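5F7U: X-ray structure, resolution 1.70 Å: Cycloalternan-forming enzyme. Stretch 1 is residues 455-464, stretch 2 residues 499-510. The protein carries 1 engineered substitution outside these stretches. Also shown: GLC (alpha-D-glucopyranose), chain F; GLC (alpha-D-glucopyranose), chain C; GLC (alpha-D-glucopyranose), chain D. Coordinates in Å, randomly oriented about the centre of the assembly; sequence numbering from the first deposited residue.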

ATOM      1  N   LEU A 455      20.314   8.722  -3.406  1.00 14.53           N
ATOM      2  CA  LEU A 455      21.276   7.870  -4.122  1.00 14.48           C
ATOM      3  C   LEU A 455      21.000   6.386  -3.884  1.00 14.27           C
ATOM      4  O   LEU A 455      20.708   5.963  -2.775  1.00 14.18           O
ATOM      5  CB  LEU A 455      22.715   8.199  -3.667  1.00 14.98           C
ATOM      6  CG  LEU A 455      23.196   9.637  -3.884  1.00 15.54           C
ATOM      7  CD1 LEU A 455      24.673   9.717  -3.488  1.00 15.99           C
ATOM      8  CD2 LEU A 455      23.013  10.071  -5.339  1.00 15.31           C
ATOM      9  N   TRP A 456      21.159   5.599  -4.936  1.00 14.47           N
ATOM     10  CA  TRP A 456      20.896   4.151  -4.916  1.00 14.56           C
ATOM     11  C   TRP A 456      21.954   3.429  -4.080  1.00 14.69           C
ATOM     12  O   TRP A 456      23.160   3.759  -4.160  1.00 14.99           O
ATOM     13  CB  TRP A 456      20.945   3.673  -6.357  1.00 15.15           C
ATOM     14  CG  TRP A 456      20.527   2.256  -6.698  1.00 15.27           C
ATOM     15  CD1 TRP A 456      19.266   1.836  -7.068  1.00 15.12           C
ATOM     16  CD2 TRP A 456      21.381   1.102  -6.791  1.00 15.70           C
ATOM     17  NE1 TRP A 456      19.296   0.487  -7.376  1.00 15.23           N
ATOM     18  CE2 TRP A 456      20.577   0.015  -7.223  1.00 15.44           C
ATOM     19  CE3 TRP A 456      22.748   0.879  -6.562  1.00 16.05           C
ATOM     20  CZ2 TRP A 456      21.097  -1.276  -7.417  1.00 15.83           C
ATOM     21  CZ3 TRP A 456      23.266  -0.429  -6.745  1.00 16.44           C
ATOM     22  CH2 TRP A 456      22.435  -1.479  -7.170  1.00 15.98           C
ATOM     23  N   GLN A 457      21.494   2.451  -3.301  1.00 14.19           N
ATOM     24  CA  GLN A 457      22.356   1.633  -2.435  1.00 14.45           C
ATOM     25  C   GLN A 457      21.904   0.167  -2.430  1.00 14.24           C
ATOM     26  O   GLN A 457      20.756  -0.139  -2.781  1.00 13.83           O
ATOM     27  CB  GLN A 457      22.291   2.145  -0.984  1.00 14.55           C
ATOM     28  CG  GLN A 457      22.874   3.526  -0.771  1.00 15.17           C
ATOM     29  CD  GLN A 457      24.390   3.501  -0.745  1.00 15.86           C
ATOM     30  OE1 GLN A 457      24.986   3.231   0.290  1.00 16.30           O
ATOM     31  NE2 GLN A 457      25.015   3.756  -1.881  1.00 15.90           N
ATOM     32  N   VAL A 458      22.822  -0.700  -2.015  1.00 14.42           N
ATOM     33  CA  VAL A 458      22.569  -2.126  -1.735  1.00 14.63           C
ATOM     34  C   VAL A 458      23.162  -2.492  -0.360  1.00 15.25           C
ATOM     35  O   VAL A 458      24.041  -1.774   0.140  1.00 15.59           O
ATOM     36  CB  VAL A 458      23.129  -3.072  -2.829  1.00 14.79           C
ATOM     37  CG1 VAL A 458      22.270  -3.004  -4.078  1.00 14.80           C
ATOM     38  CG2 VAL A 458      24.576  -2.739  -3.173  1.00 15.57           C
ATOM     39  N   PRO A 459      22.708  -3.612   0.237  1.00 15.31           N
ATOM     40  CA  PRO A 459      23.181  -4.004   1.580  1.00 15.82           C
ATOM     41  C   PRO A 459      24.390  -4.948   1.536  1.00 16.33           C
ATOM     42  O   PRO A 459      24.763  -5.530   2.552  1.00 16.89           O
ATOM     43  CB  PRO A 459      21.958  -4.741   2.149  1.00 15.50           C
ATOM     44  CG  PRO A 459      21.337  -5.396   0.934  1.00 15.17           C
ATOM     45  CD  PRO A 459      21.525  -4.405  -0.188  1.00 14.92           C
ATOM     46  N   VAL A 460      24.964  -5.106   0.352  1.00 16.79           N
ATOM     47  CA  VAL A 460      25.968  -6.127   0.083  1.00 17.59           C
ATOM     48  C   VAL A 460      27.248  -5.426  -0.333  1.00 18.58           C
ATOM     49  O   VAL A 460      27.192  -4.410  -1.000  1.00 18.37           O
ATOM     50  CB  VAL A 460      25.450  -7.118  -1.005  1.00 17.58           C
ATOM     51  CG1 VAL A 460      25.175  -6.413  -2.339  1.00 17.66           C
ATOM     52  CG2 VAL A 460      26.381  -8.312  -1.180  1.00 17.96           C
ATOM     53  N   LEU A 461      28.393  -5.955   0.104  1.00 19.48           N
ATOM     54  CA  LEU A 461      29.677  -5.560  -0.449  1.00 21.14           C
ATOM     55  C   LEU A 461      29.943  -6.456  -1.653  1.00 22.03           C
ATOM     56  O   LEU A 461      30.041  -7.683  -1.517  1.00 21.23           O
ATOM     57  CB  LEU A 461      30.790  -5.691   0.589  1.00 22.11           C
ATOM     58  CG  LEU A 461      32.184  -5.259   0.119  1.00 23.47           C
ATOM     59  CD1 LEU A 461      32.823  -4.370   1.177  1.00 24.49           C
ATOM     60  CD2 LEU A 461      33.065  -6.455  -0.193  1.00 24.93           C
ATOM     61  N   LYS A 462      30.038  -5.825  -2.823  1.00 23.48           N
ATOM     62  CA  LYS A 462      30.161  -6.533  -4.087  1.00 25.17           C
ATOM     63  C   LYS A 462      31.483  -7.277  -4.141  1.00 26.61           C
ATOM     64  O   LYS A 462      32.517  -6.726  -3.775  1.00 26.68           O
ATOM     65  CB  LYS A 462      30.034  -5.548  -5.250  1.00 26.69           C
ATOM     66  CG  LYS A 462      30.390  -6.149  -6.599  1.00 28.93           C
ATOM     67  CD  LYS A 462      30.803  -5.073  -7.578  1.00 31.28           C
ATOM     68  CE  LYS A 462      31.547  -5.691  -8.744  1.00 31.90           C
ATOM     69  NZ  LYS A 462      31.660  -4.692  -9.837  1.00 33.39           N
ATOM     70  N   ASP A 463      31.445  -8.539  -4.570  1.00 27.62           N
ATOM     71  CA  ASP A 463      32.681  -9.279  -4.821  1.00 29.56           C
ATOM     72  C   ASP A 463      32.493 -10.204  -6.016  1.00 31.09           C
ATOM     73  O   ASP A 463      31.988 -11.317  -5.873  1.00 31.41           O
ATOM     74  CB  ASP A 463      33.149 -10.058  -3.582  1.00 30.04           C
ATOM     75  CG  ASP A 463      34.499 -10.753  -3.782  1.00 31.27           C
ATOM     76  OD1 ASP A 463      35.089 -10.674  -4.884  1.00 32.10           O
ATOM     77  OD2 ASP A 463      34.977 -11.401  -2.828  1.00 31.89           O
ATOM     78  N   ASP A 464      32.915  -9.736  -7.184  1.00 32.95           N
ATOM     79  CA  ASP A 464      32.826 -10.554  -8.399  1.00 34.47           C
ATOM     80  C   ASP A 464      34.174 -11.146  -8.825  1.00 35.27           C
ATOM     81  O   ASP A 464      34.359 -11.525  -9.986  1.00 35.88           O
ATOM     82  CB  ASP A 464      32.204  -9.739  -9.525  1.00 35.67           C
ATOM     83  CG  ASP A 464      33.067  -8.568  -9.952  1.00 36.71           C
ATOM     84  OD1 ASP A 464      34.054  -8.227  -9.259  1.00 38.19           O
ATOM     85  OD2 ASP A 464      32.745  -7.975 -10.996  1.00 37.81           O
ATOM     86  N   GLN A 499      22.580 -15.623  -7.776  1.00 28.85           N
ATOM     87  CA  GLN A 499      21.641 -14.547  -7.470  1.00 28.53           C
ATOM     88  C   GLN A 499      22.210 -13.175  -7.783  1.00 28.57           C
ATOM     89  O   GLN A 499      23.385 -13.047  -8.143  1.00 28.99           O
ATOM     90  CB  GLN A 499      21.192 -14.616  -6.005  1.00 28.69           C
ATOM     91  CG  GLN A 499      20.695 -15.987  -5.572  1.00 30.39           C
ATOM     92  CD  GLN A 499      19.451 -16.432  -6.313  1.00 31.12           C
ATOM     93  OE1 GLN A 499      18.608 -15.626  -6.695  1.00 31.42           O
ATOM     94  NE2 GLN A 499      19.335 -17.730  -6.522  1.00 33.00           N
ATOM     95  N   TRP A 500      21.359 -12.158  -7.645  1.00 28.21           N
ATOM     96  CA  TRP A 500      21.764 -10.768  -7.808  1.00 28.38           C
ATOM     97  C   TRP A 500      22.832 -10.471  -6.760  1.00 27.70           C
ATOM     98  O   TRP A 500      22.631 -10.760  -5.575  1.00 28.60           O
ATOM     99  CB  TRP A 500      20.550  -9.857  -7.641  1.00 28.78           C
ATOM    100  CG  TRP A 500      20.785  -8.432  -8.087  1.00 29.36           C
ATOM    101  CD1 TRP A 500      21.521  -8.011  -9.166  1.00 29.64           C
ATOM    102  CD2 TRP A 500      20.266  -7.253  -7.466  1.00 29.04           C
ATOM    103  NE1 TRP A 500      21.494  -6.634  -9.250  1.00 30.62           N
ATOM    104  CE2 TRP A 500      20.728  -6.144  -8.224  1.00 29.58           C
ATOM    105  CE3 TRP A 500      19.438  -7.021  -6.352  1.00 28.95           C
ATOM    106  CZ2 TRP A 500      20.391  -4.815  -7.900  1.00 29.73           C
ATOM    107  CZ3 TRP A 500      19.116  -5.701  -6.019  1.00 28.48           C
ATOM    108  CH2 TRP A 500      19.595  -4.614  -6.796  1.00 29.35           C
ATOM    109  N   PHE A 501      23.976  -9.952  -7.205  1.00 26.84           N
ATOM    110  CA  PHE A 501      25.149  -9.741  -6.337  1.00 26.51           C
ATOM    111  C   PHE A 501      25.684 -11.044  -5.696  1.00 26.12           C
ATOM    112  O   PHE A 501      26.299 -11.023  -4.627  1.00 25.68           O
ATOM    113  CB  PHE A 501      24.907  -8.632  -5.285  1.00 26.32           C
ATOM    114  CG  PHE A 501      24.994  -7.231  -5.833  1.00 26.72           C
ATOM    115  CD1 PHE A 501      26.231  -6.584  -5.942  1.00 28.31           C
ATOM    116  CD2 PHE A 501      23.835  -6.547  -6.225  1.00 26.59           C
ATOM    117  CE1 PHE A 501      26.313  -5.279  -6.438  1.00 28.17           C
ATOM    118  CE2 PHE A 501      23.908  -5.244  -6.727  1.00 26.89           C
ATOM    119  CZ  PHE A 501      25.151  -4.611  -6.831  1.00 27.40           C
ATOM    120  N   GLY A 502      25.481 -12.171  -6.392  1.00 25.44           N
ATOM    121  CA  GLY A 502      26.095 -13.450  -6.042  1.00 24.84           C
ATOM    122  C   GLY A 502      27.568 -13.312  -5.696  1.00 24.71           C
ATOM    123  O   GLY A 502      28.295 -12.542  -6.341  1.00 25.23           O
ATOM    124  N   ASN A 503      27.979 -14.038  -4.659  1.00 24.01           N
ATOM    125  CA  ASN A 503      29.329 -14.008  -4.070  1.00 24.38           C
ATOM    126  C   ASN A 503      29.631 -12.754  -3.226  1.00 23.27           C
ATOM    127  O   ASN A 503      30.675 -12.683  -2.578  1.00 23.77           O
ATOM    128  CB  ASN A 503      30.441 -14.254  -5.111  1.00 25.80           C
ATOM    129  CG  ASN A 503      31.774 -14.585  -4.468  1.00 27.15           C
ATOM    130  OD1 ASN A 503      31.903 -15.573  -3.734  1.00 28.07           O
ATOM    131  ND2 ASN A 503      32.780 -13.746  -4.724  1.00 28.17           N
ATOM    132  N   GLY A 504      28.720 -11.788  -3.238  1.00 21.93           N
ATOM    133  CA  GLY A 504      28.874 -10.588  -2.409  1.00 21.03           C
ATOM    134  C   GLY A 504      28.655 -10.908  -0.937  1.00 20.67           C
ATOM    135  O   GLY A 504      27.948 -11.863  -0.597  1.00 20.26           O
ATOM    136  N   ILE A 505      29.218 -10.074  -0.069  1.00 19.92           N
ATOM    137  CA  ILE A 505      29.116 -10.282   1.362  1.00 19.54           C
ATOM    138  C   ILE A 505      28.079  -9.317   1.940  1.00 18.78           C
ATOM    139  O   ILE A 505      28.230  -8.092   1.852  1.00 18.52           O
ATOM    140  CB  ILE A 505      30.504 -10.118   2.041  1.00 20.36           C
ATOM    141  CG1 ILE A 505      31.511 -11.113   1.437  1.00 21.15           C
ATOM    142  CG2 ILE A 505      30.402 -10.324   3.545  1.00 20.19           C
ATOM    143  CD1 ILE A 505      32.956 -10.866   1.844  1.00 22.11           C
ATOM    144  N   LEU A 506      27.016  -9.860   2.524  1.00 18.02           N
ATOM    145  CA  LEU A 506      26.021  -9.007   3.180  1.00 17.37           C
ATOM    146  C   LEU A 506      26.560  -8.365   4.450  1.00 17.56           C
ATOM    147  O   LEU A 506      27.278  -9.005   5.214  1.00 17.74           O
ATOM    148  CB  LEU A 506      24.774  -9.804   3.555  1.00 17.23           C
ATOM    149  CG  LEU A 506      23.828 -10.293   2.476  1.00 17.19           C
ATOM    150  CD1 LEU A 506      22.597 -10.843   3.193  1.00 16.72           C
ATOM    151  CD2 LEU A 506      23.415  -9.132   1.564  1.00 17.05           C
ATOM    152  N   LEU A 507      26.230  -7.089   4.650  1.00 16.89           N
ATOM    153  CA  LEU A 507      26.505  -6.427   5.921  1.00 17.24           C
ATOM    154  C   LEU A 507      25.499  -6.941   6.944  1.00 17.13           C
ATOM    155  O   LEU A 507      24.300  -6.986   6.678  1.00 16.28           O
ATOM    156  CB  LEU A 507      26.410  -4.898   5.765  1.00 17.00           C
ATOM    157  CG  LEU A 507      26.878  -3.962   6.894  1.00 17.40           C
ATOM    158  CD1 LEU A 507      25.882  -3.823   8.040  1.00 17.40           C
ATOM    159  CD2 LEU A 507      28.272  -4.349   7.403  1.00 17.95           C
ATOM    160  N   ASP A 508      25.984  -7.352   8.112  1.00 17.78           N
ATOM    161  CA  ASP A 508      25.071  -7.801   9.147  1.00 18.04           C
ATOM    162  C   ASP A 508      24.425  -6.615   9.860  1.00 18.03           C
ATOM    163  O   ASP A 508      25.008  -6.055  10.799  1.00 19.07           O
ATOM    164  CB  ASP A 508      25.800  -8.715  10.139  1.00 18.60           C
ATOM    165  CG  ASP A 508      24.888  -9.228  11.257  1.00 18.99           C
ATOM    166  OD1 ASP A 508      23.681  -8.855  11.317  1.00 18.89           O
ATOM    167  OD2 ASP A 508      25.390 -10.030  12.080  1.00 19.29           O
ATOM    168  N   PHE A 509      23.218  -6.241   9.421  1.00 17.70           N
ATOM    169  CA  PHE A 509      22.500  -5.099   9.999  1.00 17.76           C
ATOM    170  C   PHE A 509      22.000  -5.314  11.424  1.00 18.37           C
ATOM    171  O   PHE A 509      21.511  -4.375  12.048  1.00 18.90           O
ATOM    172  CB  PHE A 509      21.413  -4.562   9.040  1.00 16.87           C
ATOM    173  CG  PHE A 509      21.992  -3.818   7.880  1.00 16.61           C
ATOM    174  CD1 PHE A 509      22.332  -2.467   8.004  1.00 16.82           C
ATOM    175  CD2 PHE A 509      22.275  -4.479   6.682  1.00 16.32           C
ATOM    176  CE1 PHE A 509      22.911  -1.779   6.936  1.00 16.66           C
ATOM    177  CE2 PHE A 509      22.846  -3.796   5.612  1.00 16.38           C
ATOM    178  CZ  PHE A 509      23.175  -2.441   5.750  1.00 16.49           C
ATOM    179  N   THR A 510      22.188  -6.520  11.961  1.00 18.57           N
ATOM    180  CA  THR A 510      21.889  -6.787  13.384  1.00 19.19           C
ATOM    181  C   THR A 510      23.043  -6.361  14.298  1.00 20.35           C
ATOM    182  O   THR A 510      22.895  -6.318  15.529  1.00 21.17           O
ATOM    183  CB  THR A 510      21.506  -8.273  13.681  1.00 18.85           C
ATOM    184  OG1 THR A 510      22.659  -9.125  13.689  1.00 19.09           O
ATOM    185  CG2 THR A 510      20.463  -8.802  12.707  1.00 18.48           C
TER
HETATM  186  C1  GLC F   1      17.852  -7.668 -11.827  1.00 38.74           C
HETATM  187  C2  GLC F   1      17.852  -7.460 -10.307  1.00 36.33           C
HETATM  188  C3  GLC F   1      16.936  -6.299  -9.895  1.00 33.93           C
HETATM  189  C4  GLC F   1      17.355  -4.998 -10.591  1.00 32.96           C
HETATM  190  C5  GLC F   1      17.364  -5.272 -12.113  1.00 36.21           C
HETATM  191  C6  GLC F   1      17.859  -4.097 -12.943  1.00 36.33           C
HETATM  192  O1  GLC F   1      16.597  -8.217 -12.253  1.00 43.14           O
HETATM  193  O2  GLC F   1      17.415  -8.661  -9.672  1.00 35.20           O
HETATM  194  O3  GLC F   1      16.950  -6.169  -8.475  1.00 33.34           O
HETATM  195  O4  GLC F   1      16.428  -3.920 -10.322  1.00 27.21           O
HETATM  196  O5  GLC F   1      18.119  -6.435 -12.523  1.00 38.79           O
HETATM  197  O6  GLC F   1      16.676  -3.569 -13.537  1.00 36.91           O
HETATM  198  C1  GLC C   2      16.798  -2.995  -9.270  1.00 24.23           C
HETATM  199  C2  GLC C   2      15.642  -2.006  -9.008  1.00 22.22           C
HETATM  200  C3  GLC C   2      15.434  -1.000 -10.158  1.00 21.59           C
HETATM  201  C4  GLC C   2      16.759  -0.302 -10.504  1.00 21.87           C
HETATM  202  C5  GLC C   2      17.919  -1.304 -10.589  1.00 23.14           C
HETATM  203  C6  GLC C   2      19.278  -0.647 -10.768  1.00 23.44           C
HETATM  204  O2  GLC C   2      14.459  -2.712  -8.621  1.00 22.18           O
HETATM  205  O3  GLC C   2      14.461   0.001  -9.811  1.00 19.32           O
HETATM  206  O4  GLC C   2      16.637   0.396 -11.757  1.00 19.95           O
HETATM  207  O5  GLC C   2      17.991  -2.208  -9.467  1.00 23.37           O
HETATM  208  O6  GLC C   2      20.208  -1.719 -11.018  1.00 24.60           O
HETATM  209  C1  GLC D   3      21.098  -1.385 -12.112  1.00 25.64           C
HETATM  210  C2  GLC D   3      22.008  -2.580 -12.427  1.00 27.55           C
HETATM  211  C3  GLC D   3      23.120  -2.726 -11.380  1.00 27.41           C
HETATM  212  C4  GLC D   3      23.872  -1.410 -11.183  1.00 26.07           C
HETATM  213  C5  GLC D   3      22.850  -0.325 -10.809  1.00 24.53           C
HETATM  214  C6  GLC D   3      23.454   1.039 -10.501  1.00 23.74           C
HETATM  215  O2  GLC D   3      21.243  -3.788 -12.435  1.00 29.08           O
HETATM  216  O3  GLC D   3      24.034  -3.758 -11.770  1.00 28.66           O
HETATM  217  O4  GLC D   3      24.849  -1.578 -10.149  1.00 26.18           O
HETATM  218  O5  GLC D   3      21.878  -0.200 -11.867  1.00 23.89           O
HETATM  219  O6  GLC D   3      23.961   1.605 -11.714  1.00 23.42           O
HETATM  220  O   HOH W   1      28.989  -9.521  -5.712  1.00 25.33           O

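The two stretches meet along a short antiparallel ladder and, beyond it, through a cluster of aromatic and aliphatic side chains; together they bury 715 Å². The ladder is closed by three backbone hydrogen bonds. Leu 461 N donates to Ile 505 O (2.8 Å) and Ile 505 N returns the bond to Leu 461 O (2.9 Å), while the next rung runs almost straight from Leu 507 N to Pro 459 O (3.0 Å). Pro 459 has no amide hydrogen to give, but its carbonyl serves the ladder fully. Between these rungs lies the non-hydrogen-bonded pair Val 460 and Leu 506, whose CA atoms approach to 4.2 Å, and Val 460 CA makes a CA-H...O contact with Ile 505 O at 3.5 Å.

Val 460 is the central bump. Its side chain, in the p rotamer, lies on the same sheet face as that of Leu 506, and its branches reach different partners. Val 460 CG1 sits over the face of the Phe 501 ring, 4.0 Å from the centroid, in a CH-pi contact; Val 460 CG2 packs against the Gly 504 backbone, 3.5 Å from Gly 504 C. The absence of a side chain at Gly 504 makes this hollow: an ideal CB there would fall 2.6 Å from Val 460 CG2, a clash, and would also crowd Leu 461 O. Leu 506 bends its end inward, bringing CD2 to 3.8 Å from Val 460 CB.

Phe 501 points toward stretch 1 and fills a groove lined by Trp 456, Val 458, Val 460 and Lys 462. The valines cover one face of its flat ring, while Lys 462 CB and Trp 456 CH2 lie at its edge, the former 3.9 Å from Phe 501 CE1. The lysine thus lends its aliphatic base to the groove while its end leads away. Two type II turns, Gln 499 to Gly 502 and Phe 501 to Gly 504, shape the chain that presents this ring.

Next to it the two indoles meet edge to edge, Trp 456 CZ2 lying 3.6 Å from Trp 500 CZ2. Each keeps a face for sugar: the chain D glucose covers one face of Trp 456, and the chain F glucose one face of Trp 500. At the other end of the contact, Pro 459 CB nestles against Phe 509 CE2 at 3.7 Å.

Beside Gly 504 the contact turns polar. Asn 503 ND2 donates to Asp 463 O (2.8 Å), and water 1 bridges the remaining gap, accepting from Asp 463 N (2.9 Å) and donating to Gly 502 O (3.2 Å).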